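PDB 4RN7: N-acetylmuramoyl-L-alanine amidase, which probably cleaves, with the help of a bound zinc ion, the amide bond between N-acetylmuramic acid and L-alanine in peptidoglycan. Local coordinates for residues S62-A67 with N133-R138; L69-S74 with E139-A144; V77-H82 with I145-G150; G94-Y99 with G128-N133. All coordinates share one frame; numbering follows the deposited sequence.

In the fold
Contact 3 is the buried centre: two parallel strands, apolar on the I81 and I147 face and metal-binding on the H82 face. Contact 4 repeats the parallel hydrogen bonding at one border of the same mixed sheet, where polar side chains and a water join in, and strand 95-99 ties it to contact 3 by running antiparallel to strand 144-151. Contacts 1 and 2 share helix 63-72, which meets helix 135-139 and the loop that follows it on the H82 face of the sheet. Both are only partly buried, yet they differ: contact 1 is mostly van der Waals, E135 lying along L63, while amide hydrogen bonds carry contact 2. F134 and L137 link contact 1 to the sheet.

Contact 1: S62-A67 with N133-R138; sequences SLKDRA and NFEVLR
S62 caps the first turn of helix 63-72: its OG accepts from D65 N at 3.1 Å, an N-cap bond that closes this turn. L63 does most of the touching. With CG anti to its own carbonyl carbon (chi1 -59°) and chi2 extended, the isobutyl group reaches across to residues 134-136 and lies at about a right angle to both F134 and V136. Its CD2 is the busier methyl, 3.5 Å from F134 CZ at an oblique approach to the ring and 3.8 Å from V136 CG2, while CD1 sits by F134 CE1. At the root of the same side chain, L63 CB lies 3.7 Å from E135 OE1. This is one short helix laid against the start of another: F134 holds the N-cap position of helix 135-139, and both helices belong to the layer on the H82 face of the sheet, the side where zinc is bound. F134 reaches inward from there, its ring meeting that of zinc ligand H82 almost perpendicularly. K64 points its CB bond away, yet K64 CB still lies 3.8 Å from E135 OE2; the chain beyond is extended. R66 offers the aliphatic part of its side chain, CB lying 3.9 Å from V136 CG2 and CD close to the same methyl. Its guanidinium goes on to a salt bridge with D9 and a hydrogen bond to the carbonyl of H12, another zinc ligand. A67, whose CA is 5.1 Å from V136 CA, sets its CB against V136 O at 4.3 Å.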
loop_
_atom_site.group_PDB
_atom_site.type_symbol
_atom_site.label_atom_id
_atom_site.label_comp_id
_atom_site.label_asym_id
_atom_site.label_seq_id
_atom_site.Cartn_x
_atom_site.Cartn_y
_atom_site.Cartn_z
ATOM N N SER A 62 7.991 -7.742 -12.062
ATOM C CA SER A 62 8.943 -8.279 -11.083
ATOM C C SER A 62 9.249 -7.270 -9.971
ATOM O O SER A 62 9.019 -6.071 -10.142
ATOM C CB SER A 62 10.240 -8.702 -11.760
ATOM O OG SER A 62 11.015 -7.576 -12.141
ATOM N N LEU A 63 9.757 -7.740 -8.831
ATOM C CA LEU A 63 10.082 -6.824 -7.734
ATOM C C LEU A 63 11.174 -5.841 -8.153
ATOM O O LEU A 63 11.081 -4.645 -7.859
ATOM C CB LEU A 63 10.529 -7.593 -6.484
ATOM C CG LEU A 63 9.492 -8.571 -5.947
ATOM C CD1 LEU A 63 10.003 -9.265 -4.688
ATOM C CD2 LEU A 63 8.200 -7.835 -5.675
ATOM N N LYS A 64 12.194 -6.354 -8.838
ATOM C CA LYS A 64 13.287 -5.528 -9.331
ATOM C C LYS A 64 12.726 -4.416 -10.211
ATOM O O LYS A 64 13.085 -3.245 -10.054
ATOM C CB LYS A 64 14.288 -6.375 -10.114
ATOM C CG LYS A 64 15.439 -5.575 -10.717
ATOM C CD LYS A 64 16.454 -6.484 -11.377
ATOM C CE LYS A 64 17.638 -5.691 -11.903
ATOM N NZ LYS A 64 18.586 -6.552 -12.644
ATOM N N ASP A 65 11.822 -4.778 -11.117
ATOM C CA ASP A 65 11.243 -3.796 -12.031
ATOM C C ASP A 65 10.437 -2.715 -11.306
ATOM O O ASP A 65 10.466 -1.556 -11.713
ATOM C CB ASP A 65 10.400 -4.478 -13.117
ATOM C CG ASP A 65 11.244 -5.042 -14.250
ATOM O OD1 ASP A 65 12.495 -4.939 -14.195
ATOM O OD2 ASP A 65 10.668 -5.599 -15.219
ATOM N N ARG A 66 9.712 -3.076 -10.243
ATOM C CA ARG A 66 8.939 -2.074 -9.507
ATOM C C ARG A 66 9.841 -1.014 -8.895
ATOM O O ARG A 66 9.538 0.181 -8.957
ATOM C CB ARG A 66 8.071 -2.728 -8.426
ATOM C CG ARG A 66 7.003 -3.626 -9.018
ATOM C CD ARG A 66 6.389 -4.577 -8.002
ATOM N NE ARG A 66 5.585 -5.601 -8.674
ATOM C CZ ARG A 66 4.253 -5.637 -8.679
ATOM N NH1 ARG A 66 3.546 -4.711 -8.034
ATOM N NH2 ARG A 66 3.624 -6.613 -9.330
ATOM N N ALA A 67 10.961 -1.443 -8.320
ATOM C CA ALA A 67 11.895 -0.494 -7.721
ATOM C C ALA A 67 12.537 0.362 -8.808
ATOM O O ALA A 67 12.758 1.558 -8.624
ATOM C CB ALA A 67 12.959 -1.221 -6.900
ATOM N N ASN A 133 12.545 -6.346 4.852
ATOM C CA ASN A 133 13.539 -6.228 3.785
ATOM C C ASN A 133 12.998 -6.458 2.367
ATOM O O ASN A 133 13.780 -6.677 1.436
ATOM C CB ASN A 133 14.697 -7.191 4.056
ATOM C CG ASN A 133 16.037 -6.639 3.605
ATOM O OD1 ASN A 133 16.291 -5.438 3.698
ATOM N ND2 ASN A 133 16.904 -7.520 3.115
ATOM N N PHE A 134 11.675 -6.404 2.209
ATOM C CA PHE A 134 11.016 -6.568 0.906
ATOM C C PHE A 134 11.722 -5.756 -0.183
ATOM O O PHE A 134 11.967 -4.558 -0.012
ATOM C CB PHE A 134 9.552 -6.135 1.025
ATOM C CG PHE A 134 8.720 -6.407 -0.204
ATOM C CD1 PHE A 134 8.507 -7.713 -0.646
ATOM C CD2 PHE A 134 8.115 -5.360 -0.892
ATOM C CE1 PHE A 134 7.721 -7.965 -1.767
ATOM C CE2 PHE A 134 7.320 -5.604 -2.017
ATOM C CZ PHE A 134 7.129 -6.906 -2.452
ATOM N N GLU A 135 12.059 -6.414 -1.290
ATOM C CA GLU A 135 12.935 -5.820 -2.304
ATOM C C GLU A 135 12.464 -4.450 -2.806
ATOM O O GLU A 135 13.289 -3.543 -2.998
ATOM C CB GLU A 135 13.149 -6.788 -3.477
ATOM C CG GLU A 135 14.109 -6.252 -4.543
ATOM C CD GLU A 135 14.488 -7.282 -5.588
ATOM O OE1 GLU A 135 13.995 -8.427 -5.526
ATOM O OE2 GLU A 135 15.296 -6.940 -6.474
ATOM N N VAL A 136 11.154 -4.287 -2.990
ATOM C CA VAL A 136 10.630 -3.009 -3.479
ATOM C C VAL A 136 10.944 -1.865 -2.512
ATOM O O VAL A 136 11.244 -0.742 -2.939
ATOM C CB VAL A 136 9.126 -3.073 -3.801
ATOM C CG1 VAL A 136 8.631 -1.738 -4.325
ATOM C CG2 VAL A 136 8.857 -4.153 -4.837
ATOM N N LEU A 137 10.909 -2.155 -1.212
ATOM C CA LEU A 137 11.266 -1.165 -0.211
ATOM C C LEU A 137 12.776 -0.984 -0.172
ATOM O O LEU A 137 13.283 0.143 -0.124
ATOM C CB LEU A 137 10.786 -1.613 1.174
ATOM C CG LEU A 137 9.285 -1.884 1.317
ATOM C CD1 LEU A 137 8.939 -2.268 2.756
ATOM C CD2 LEU A 137 8.473 -0.680 0.878
ATOM N N ARG A 138 13.485 -2.109 -0.172
ATOM C CA ARG A 138 14.933 -2.113 -0.014
ATOM C C ARG A 138 15.664 -1.376 -1.131
ATOM O O ARG A 138 16.627 -0.642 -0.869
ATOM C CB ARG A 138 15.435 -3.554 0.082
ATOM C CG ARG A 138 16.911 -3.663 0.396
ATOM C CD ARG A 138 17.390 -5.100 0.335
ATOM N NE ARG A 138 17.377 -5.614 -1.031
ATOM C CZ ARG A 138 16.703 -6.693 -1.416
ATOM N NH1 ARG A 138 15.985 -7.377 -0.534
ATOM N NH2 ARG A 138 16.746 -7.093 -2.679
#

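Contact 2: L69-S74 with E139-A144; sequences LANNSS and ESNMPA
N71 lays its side-chain amide flat over that of N141, the two planes only 4° apart, with N71 CG 3.2 Å from N141 ND2. The side chains run across each other at about a right angle; the amides are stacked, not bonded, since N141 ND2 meets N71 OD1 at a poor angle and N71 ND2 as donor against donor. What holds the N71 amide in this plane is a pair of bonds to the backbone of the other segment. OD1 accepts from N141 N at 2.7 Å on an in-plane lone pair, although the N-H is bent, at 139°. ND2 gives a straighter bond to E139 O at 3.0 Å, with that oxygen close to the amide plane. One asparagine thus satisfies both the E139 carbonyl and an N-H two residues on, and the opposed donor and acceptor roles of its two ends fix which way round the amide sits. CG lies anti to the carbonyl carbon (chi1 -70°), which sends the amide off the helix to meet this turn of chain. Beside it the selenomethionine M142 is bent at chi2 and chi3, bringing CE to 3.4 Å from A70 O and also near N71 OD1; its SE lies 4.3 Å from A70 CB. A70 O itself takes a hydrogen bond from S73 OG at 2.6 Å. Helix 63-72 finishes here in a Schellman motif, S74 having positive phi. The contact joins the C-terminal end of that helix to the loop between helix 135-139 and strand 144-151, with A70, S140 and M142 all resting on L78 of strand 77-84.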
loop_
_atom_site.group_PDB
_atom_site.type_symbol
_atom_site.label_atom_id
_atom_site.label_comp_id
_atom_site.label_asym_id
_atom_site.label_seq_id
_atom_site.Cartn_x
_atom_site.Cartn_y
_atom_site.Cartn_z
ATOM N N LEU A 69 11.129 1.186 -11.740
ATOM C CA LEU A 69 10.096 2.133 -12.160
ATOM C C LEU A 69 9.951 3.270 -11.153
ATOM O O LEU A 69 9.887 4.434 -11.545
ATOM C CB LEU A 69 8.741 1.430 -12.338
ATOM C CG LEU A 69 8.676 0.436 -13.498
ATOM C CD1 LEU A 69 7.415 -0.424 -13.402
ATOM C CD2 LEU A 69 8.767 1.159 -14.851
ATOM N N ALA A 70 9.893 2.929 -9.865
ATOM C CA ALA A 70 9.784 3.944 -8.819
ATOM C C ALA A 70 10.961 4.906 -8.883
ATOM O O ALA A 70 10.786 6.130 -8.859
ATOM C CB ALA A 70 9.694 3.293 -7.421
ATOM N N ASN A 71 12.165 4.350 -8.963
ATOM C CA ASN A 71 13.369 5.170 -8.985
ATOM C C ASN A 71 13.417 6.078 -10.207
ATOM O O ASN A 71 13.724 7.266 -10.090
ATOM C CB ASN A 71 14.625 4.296 -8.897
ATOM C CG ASN A 71 14.798 3.654 -7.528
ATOM O OD1 ASN A 71 14.245 4.124 -6.539
ATOM N ND2 ASN A 71 15.581 2.584 -7.467
ATOM N N ASN A 72 13.112 5.524 -11.380
ATOM C CA ASN A 72 13.117 6.323 -12.598
ATOM C C ASN A 72 12.047 7.418 -12.600
ATOM O O ASN A 72 12.172 8.409 -13.312
ATOM C CB ASN A 72 12.934 5.428 -13.828
ATOM C CG ASN A 72 14.128 4.538 -14.086
ATOM O OD1 ASN A 72 15.168 4.666 -13.439
ATOM N ND2 ASN A 72 13.995 3.639 -15.058
ATOM N N SER A 73 10.992 7.238 -11.814
ATOM C CA SER A 73 9.919 8.224 -11.779
ATOM C C SER A 73 10.291 9.383 -10.862
ATOM O O SER A 73 9.567 10.380 -10.797
ATOM C CB SER A 73 8.625 7.585 -11.288
ATOM O OG SER A 73 8.711 7.303 -9.899
ATOM N N SER A 74 11.426 9.245 -10.173
ATOM C CA SER A 74 11.890 10.227 -9.187
ATOM C C SER A 74 10.786 10.588 -8.188
ATOM O O SER A 74 10.610 11.754 -7.828
ATOM C CB SER A 74 12.426 11.477 -9.882
ATOM O OG SER A 74 13.460 11.150 -10.799
ATOM N N GLU A 139 15.206 -1.564 -2.367
ATOM C CA GLU A 139 15.928 -1.050 -3.526
ATOM C C GLU A 139 15.356 0.244 -4.101
ATOM O O GLU A 139 15.898 0.777 -5.069
ATOM C CB GLU A 139 16.024 -2.121 -4.619
ATOM C CG GLU A 139 16.675 -3.428 -4.162
ATOM C CD GLU A 139 18.138 -3.274 -3.802
ATOM O OE1 GLU A 139 18.754 -2.266 -4.198
ATOM O OE2 GLU A 139 18.678 -4.167 -3.116
ATOM N N SER A 140 14.278 0.760 -3.504
ATOM C CA SER A 140 13.780 2.083 -3.895
ATOM C C SER A 140 14.569 3.208 -3.202
ATOM O O SER A 140 15.086 3.026 -2.092
ATOM C CB SER A 140 12.277 2.207 -3.629
ATOM O OG SER A 140 11.956 1.731 -2.336
ATOM N N ASN A 141 14.669 4.359 -3.867
ATOM C CA ASN A 141 15.541 5.443 -3.423
ATOM C C ASN A 141 14.881 6.553 -2.610
ATOM O O ASN A 141 15.548 7.511 -2.210
ATOM C CB ASN A 141 16.238 6.081 -4.638
ATOM C CG ASN A 141 17.194 5.140 -5.320
ATOM O OD1 ASN A 141 17.775 4.266 -4.682
ATOM N ND2 ASN A 141 17.371 5.315 -6.628
HETATM N N MSE A 142 13.582 6.439 -2.375
HETATM C CA MSE A 142 12.864 7.485 -1.672
HETATM C C MSE A 142 12.137 6.852 -0.503
HETATM O O MSE A 142 12.087 5.617 -0.420
HETATM C CB MSE A 142 11.889 8.189 -2.624
HETATM C CG MSE A 142 10.651 7.401 -3.019
HETATM SE SE MSE A 142 10.882 5.841 -4.182
HETATM C CE MSE A 142 11.811 6.687 -5.669
ATOM N N PRO A 143 11.590 7.680 0.411
ATOM C CA PRO A 143 10.748 7.104 1.466
ATOM C C PRO A 143 9.674 6.177 0.896
ATOM O O PRO A 143 8.932 6.563 -0.015
ATOM C CB PRO A 143 10.123 8.336 2.121
ATOM C CG PRO A 143 11.192 9.382 1.997
ATOM C CD PRO A 143 11.830 9.119 0.631
ATOM N N ALA A 144 9.622 4.951 1.423
ATOM C CA ALA A 144 8.817 3.882 0.844
ATOM C C ALA A 144 8.157 3.050 1.941
ATOM O O ALA A 144 8.815 2.665 2.919
ATOM C CB ALA A 144 9.688 2.985 -0.028
#

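Contact 3: V77-H82 with I145-G150. With ZN (zinc ion), chain B.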
loop_
_atom_site.group_PDB
_atom_site.type_symbol
_atom_site.label_atom_id
_atom_site.label_comp_id
_atom_site.label_asym_id
_atom_site.label_seq_id
_atom_site.Cartn_x
_atom_site.Cartn_y
_atom_site.Cartn_z
ATOM N N VAL A 77 7.551 9.772 -2.645
ATOM C CA VAL A 77 7.016 8.761 -1.737
ATOM C C VAL A 77 6.638 7.524 -2.558
ATOM O O VAL A 77 6.116 7.677 -3.670
ATOM C CB VAL A 77 5.746 9.317 -1.029
ATOM C CG1 VAL A 77 4.847 8.202 -0.520
ATOM C CG2 VAL A 77 6.132 10.263 0.098
ATOM N N LEU A 78 6.871 6.321 -2.025
ATOM C CA LEU A 78 6.372 5.094 -2.646
ATOM C C LEU A 78 5.398 4.431 -1.677
ATOM O O LEU A 78 5.716 4.263 -0.493
ATOM C CB LEU A 78 7.526 4.129 -2.972
ATOM C CG LEU A 78 7.196 2.768 -3.613
ATOM C CD1 LEU A 78 8.402 2.276 -4.357
ATOM C CD2 LEU A 78 6.805 1.719 -2.570
ATOM N N VAL A 79 4.216 4.063 -2.166
ATOM C CA VAL A 79 3.269 3.301 -1.339
ATOM C C VAL A 79 2.904 2.030 -2.090
ATOM O O VAL A 79 2.329 2.087 -3.199
ATOM C CB VAL A 79 1.993 4.103 -1.006
ATOM C CG1 VAL A 79 1.055 3.275 -0.099
ATOM C CG2 VAL A 79 2.353 5.414 -0.316
ATOM N N SER A 80 3.269 0.893 -1.509
ATOM C CA SER A 80 2.922 -0.400 -2.083
ATOM C C SER A 80 1.686 -0.904 -1.355
ATOM O O SER A 80 1.580 -0.758 -0.130
ATOM C CB SER A 80 4.071 -1.393 -1.914
ATOM O OG SER A 80 3.800 -2.620 -2.577
ATOM N N ILE A 81 0.760 -1.486 -2.107
ATOM C CA ILE A 81 -0.514 -1.936 -1.538
ATOM C C ILE A 81 -0.599 -3.456 -1.630
ATOM O O ILE A 81 -0.583 -4.006 -2.733
ATOM C CB ILE A 81 -1.689 -1.324 -2.320
ATOM C CG1 ILE A 81 -1.679 0.209 -2.175
ATOM C CG2 ILE A 81 -3.015 -1.904 -1.835
ATOM C CD1 ILE A 81 -1.882 0.692 -0.728
ATOM N N HIS A 82 -0.678 -4.132 -0.485
ATOM C CA HIS A 82 -0.743 -5.591 -0.444
ATOM C C HIS A 82 -1.831 -6.008 0.545
ATOM O O HIS A 82 -2.385 -5.160 1.229
ATOM C CB HIS A 82 0.581 -6.171 0.040
ATOM C CG HIS A 82 1.624 -6.290 -1.024
ATOM N ND1 HIS A 82 2.043 -7.509 -1.506
ATOM C CD2 HIS A 82 2.342 -5.351 -1.691
ATOM C CE1 HIS A 82 2.975 -7.323 -2.425
ATOM N NE2 HIS A 82 3.182 -6.024 -2.555
ATOM N N ILE A 145 6.868 2.762 1.767
ATOM C CA ILE A 145 6.139 1.907 2.701
ATOM C C ILE A 145 5.337 0.863 1.931
ATOM O O ILE A 145 5.060 1.033 0.735
ATOM C CB ILE A 145 5.190 2.709 3.627
ATOM C CG1 ILE A 145 4.110 3.442 2.809
ATOM C CG2 ILE A 145 5.996 3.677 4.500
ATOM C CD1 ILE A 145 3.028 4.113 3.659
ATOM N N LEU A 146 4.984 -0.225 2.614
ATOM C CA LEU A 146 4.105 -1.234 2.042
ATOM C C LEU A 146 3.018 -1.433 3.074
ATOM O O LEU A 146 3.310 -1.740 4.228
ATOM C CB LEU A 146 4.854 -2.555 1.783
ATOM C CG LEU A 146 4.047 -3.728 1.197
ATOM C CD1 LEU A 146 4.945 -4.627 0.359
ATOM C CD2 LEU A 146 3.344 -4.560 2.283
ATOM N N ILE A 147 1.770 -1.225 2.660
ATOM C CA ILE A 147 0.657 -1.387 3.581
ATOM C C ILE A 147 0.010 -2.742 3.367
ATOM O O ILE A 147 -0.430 -3.037 2.256
ATOM C CB ILE A 147 -0.404 -0.298 3.381
ATOM C CG1 ILE A 147 0.251 1.085 3.336
ATOM C CG2 ILE A 147 -1.418 -0.335 4.540
ATOM C CD1 ILE A 147 -0.669 2.196 2.850
ATOM N N GLU A 148 -0.067 -3.545 4.437
ATOM C CA GLU A 148 -0.752 -4.838 4.402
ATOM C C GLU A 148 -2.182 -4.585 4.861
ATOM O O GLU A 148 -2.448 -4.467 6.059
ATOM C CB GLU A 148 -0.073 -5.858 5.326
ATOM C CG GLU A 148 1.355 -6.271 4.880
ATOM C CD GLU A 148 1.359 -7.223 3.697
ATOM O OE1 GLU A 148 0.302 -7.418 3.075
ATOM O OE2 GLU A 148 2.426 -7.782 3.369
ATOM N N CYS A 149 -3.097 -4.513 3.899
ATOM C CA CYS A 149 -4.414 -3.921 4.137
ATOM C C CYS A 149 -5.455 -4.881 4.713
ATOM O O CYS A 149 -6.638 -4.796 4.364
ATOM C CB CYS A 149 -4.957 -3.301 2.854
ATOM S SG CYS A 149 -3.963 -1.899 2.253
ATOM N N GLY A 150 -5.025 -5.785 5.586
ATOM C CA GLY A 150 -5.953 -6.726 6.201
ATOM C C GLY A 150 -5.579 -8.121 5.744
ATOM O O GLY A 150 -4.822 -8.267 4.782
HETATM ZN ZN ZN B . 1.314 -9.437 -1.215
#
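H82 binds the zinc ion through ND1 at 2.1 Å, and H12 and E28 supply the other protein ligands. L146 packs against the ring from the neighbouring strand: its CD1 comes obliquely to within 3.4 Å of H82 CD2, the two side chains crossing at about a right angle. E148, on the same face, bends at chi2 to bring OE1 to 3.3 Å from H82 CB; its carboxylate is near the metal ligand without touching ND1, and its charge may favour a positive metal site. Behind these groups the parallel backbones hold the register with five nearly straight hydrogen bonds. Both backbone polar atoms of H82 are engaged, its N giving to I147 O at 3.0 Å and its O taking from C149 N at 2.8 Å. S80 OG, at the edge of the H82 ring, bonds to D9. The other face is apolar: V79 CG1 meets I147 CD1 at 3.6 Å, and I81 lies alongside I147. The pair forms the middle of the sheet, strand 4-10 flanking 77-84 and strand 95-99 flanking 144-151, while helices 107-122 and 164-185 cover the face of I145 and I147.

Contact 4: G94-Y99 with G128-N133; sequences GIETWY and GIVENN
Strands 95-99 and 128-131 run parallel with their directions 34° apart, joined by four backbone hydrogen bonds that alternate in direction from T97 N to G128 O through to N132 N with Y99 O. On one face W98 stands beside V130 and N132. N132 has CG anti to its backbone N, which lays the amide over one face of the indole; the planes are 7° apart, and N132 CG is 3.4 Å from W98 CE3. N132 OD1 is held by the backbone N-H of F134, which fixes the amide in the stack. The rotation of the indole is set from its edge: W98 NE1 gives a straight 2.8 Å bond to E96 OE2, in the ring plane and on the anti lone pair of the carboxylate. The other oxygen of E96 forms a salt bridge with R127. V130 CB approaches W98 CD1 at 3.8 Å.

On the opposite face Y99 takes the crowded first torsion (chi1 60°), with CG between N and the carbonyl carbon, and its ring leans across to the second strand. I129 CD1 touches Y99 CE1 at 3.7 Å, and E131 CG lies 3.5 Å from Y99 OH. One water bridges Y99 OH and E131 OE2, sitting at the ring edge 2.5 Å from the hydroxyl and donating to OE2, which also accepts from K102 N. Two adjacent parallel strands with helix 107-122 passing between them in sequence make a beta-alpha-beta crossover, here closing one border of the mixed sheet of this Amidase_3 family zinc amidase domain.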
loop_
_atom_site.group_PDB
_atom_site.type_symbol
_atom_site.label_atom_id
_atom_site.label_comp_id
_atom_site.label_asym_id
_atom_site.label_seq_id
_atom_site.Cartn_x
_atom_site.Cartn_y
_atom_site.Cartn_z
ATOM N N GLY A 94 -6.404 -7.066 10.972
ATOM C CA GLY A 94 -5.806 -5.760 11.170
ATOM C C GLY A 94 -4.831 -5.348 10.084
ATOM O O GLY A 94 -4.488 -6.126 9.191
ATOM N N ILE A 95 -4.365 -4.110 10.184
ATOM C CA ILE A 95 -3.498 -3.534 9.172
ATOM C C ILE A 95 -2.144 -3.193 9.795
ATOM O O ILE A 95 -2.087 -2.725 10.937
ATOM C CB ILE A 95 -4.160 -2.269 8.611
ATOM C CG1 ILE A 95 -5.397 -2.657 7.786
ATOM C CG2 ILE A 95 -3.189 -1.458 7.751
ATOM C CD1 ILE A 95 -6.104 -1.478 7.145
ATOM N N GLU A 96 -1.061 -3.436 9.056
ATOM C CA GLU A 96 0.267 -3.027 9.503
ATOM C C GLU A 96 0.965 -2.392 8.318
ATOM O O GLU A 96 0.612 -2.660 7.170
ATOM C CB GLU A 96 1.086 -4.224 10.002
ATOM C CG GLU A 96 1.216 -5.364 9.000
ATOM C CD GLU A 96 1.890 -6.580 9.604
ATOM O OE1 GLU A 96 1.480 -6.996 10.705
ATOM O OE2 GLU A 96 2.832 -7.121 8.988
ATOM N N THR A 97 1.954 -1.551 8.590
ATOM C CA THR A 97 2.671 -0.881 7.504
ATOM C C THR A 97 4.162 -1.158 7.628
ATOM O O THR A 97 4.737 -0.994 8.704
ATOM C CB THR A 97 2.420 0.623 7.567
ATOM O OG1 THR A 97 1.023 0.876 7.385
ATOM C CG2 THR A 97 3.208 1.346 6.469
ATOM N N TRP A 98 4.781 -1.603 6.537
ATOM C CA TRP A 98 6.197 -1.950 6.525
ATOM C C TRP A 98 7.047 -0.807 5.983
ATOM O O TRP A 98 6.580 -0.012 5.164
ATOM C CB TRP A 98 6.442 -3.143 5.605
ATOM C CG TRP A 98 5.735 -4.414 5.970
ATOM C CD1 TRP A 98 4.956 -4.651 7.067
ATOM C CD2 TRP A 98 5.760 -5.634 5.217
ATOM N NE1 TRP A 98 4.493 -5.954 7.038
ATOM C CE2 TRP A 98 4.969 -6.571 5.908
ATOM C CE3 TRP A 98 6.371 -6.019 4.014
ATOM C CZ2 TRP A 98 4.780 -7.880 5.439
ATOM C CZ3 TRP A 98 6.178 -7.318 3.553
ATOM C CH2 TRP A 98 5.395 -8.228 4.263
ATOM N N TYR A 99 8.298 -0.752 6.436
ATOM C CA TYR A 99 9.312 0.128 5.863
ATOM C C TYR A 99 10.647 -0.621 5.860
ATOM O O TYR A 99 10.806 -1.597 6.595
ATOM C CB TYR A 99 9.415 1.438 6.650
ATOM C CG TYR A 99 9.797 1.267 8.101
ATOM C CD1 TYR A 99 8.847 0.944 9.054
ATOM C CD2 TYR A 99 11.110 1.446 8.518
ATOM C CE1 TYR A 99 9.192 0.791 10.389
ATOM C CE2 TYR A 99 11.461 1.298 9.849
ATOM C CZ TYR A 99 10.499 0.968 10.775
ATOM O OH TYR A 99 10.853 0.824 12.099
ATOM N N GLY A 128 0.474 -1.879 13.986
ATOM C CA GLY A 128 1.672 -1.059 14.093
ATOM C C GLY A 128 2.501 -1.040 12.826
ATOM O O GLY A 128 2.016 -1.402 11.753
ATOM N N ILE A 129 3.755 -0.615 12.958
ATOM C CA ILE A 129 4.673 -0.559 11.827
ATOM C C ILE A 129 5.789 -1.584 12.022
ATOM O O ILE A 129 6.124 -1.939 13.161
ATOM C CB ILE A 129 5.255 0.854 11.639
ATOM C CG1 ILE A 129 6.115 1.262 12.842
ATOM C CG2 ILE A 129 4.128 1.857 11.423
ATOM C CD1 ILE A 129 6.848 2.589 12.651
ATOM N N VAL A 130 6.348 -2.066 10.912
ATOM C CA VAL A 130 7.285 -3.190 10.932
ATOM C C VAL A 130 8.437 -2.938 9.961
ATOM O O VAL A 130 8.210 -2.494 8.840
ATOM C CB VAL A 130 6.587 -4.493 10.461
ATOM C CG1 VAL A 130 7.509 -5.684 10.624
ATOM C CG2 VAL A 130 5.293 -4.722 11.213
ATOM N N GLU A 131 9.666 -3.224 10.381
ATOM C CA GLU A 131 10.769 -3.267 9.427
ATOM C C GLU A 131 10.663 -4.530 8.579
ATOM O O GLU A 131 10.400 -5.624 9.097
ATOM C CB GLU A 131 12.116 -3.259 10.152
ATOM C CG GLU A 131 12.510 -1.904 10.715
ATOM C CD GLU A 131 13.749 -1.971 11.584
ATOM O OE1 GLU A 131 13.966 -3.018 12.237
ATOM O OE2 GLU A 131 14.503 -0.976 11.621
ATOM N N ASN A 132 10.893 -4.391 7.280
ATOM C CA ASN A 132 10.861 -5.541 6.392
ATOM C C ASN A 132 11.781 -5.319 5.203
ATOM O O ASN A 132 11.781 -4.243 4.607
ATOM C CB ASN A 132 9.440 -5.803 5.899
ATOM C CG ASN A 132 9.301 -7.153 5.216
ATOM O OD1 ASN A 132 9.758 -7.345 4.088
ATOM N ND2 ASN A 132 8.661 -8.099 5.901
ATOM N N ASN A 133 12.545 -6.346 4.852
ATOM C CA ASN A 133 13.539 -6.228 3.785
ATOM C C ASN A 133 12.998 -6.458 2.367
ATOM O O ASN A 133 13.780 -6.677 1.436
ATOM C CB ASN A 133 14.697 -7.191 4.056
ATOM C CG ASN A 133 16.037 -6.639 3.605
ATOM O OD1 ASN A 133 16.291 -5.438 3.698
ATOM N ND2 ASN A 133 16.904 -7.520 3.115
HETATM O O HOH W 1 13.271 1.198 12.784
#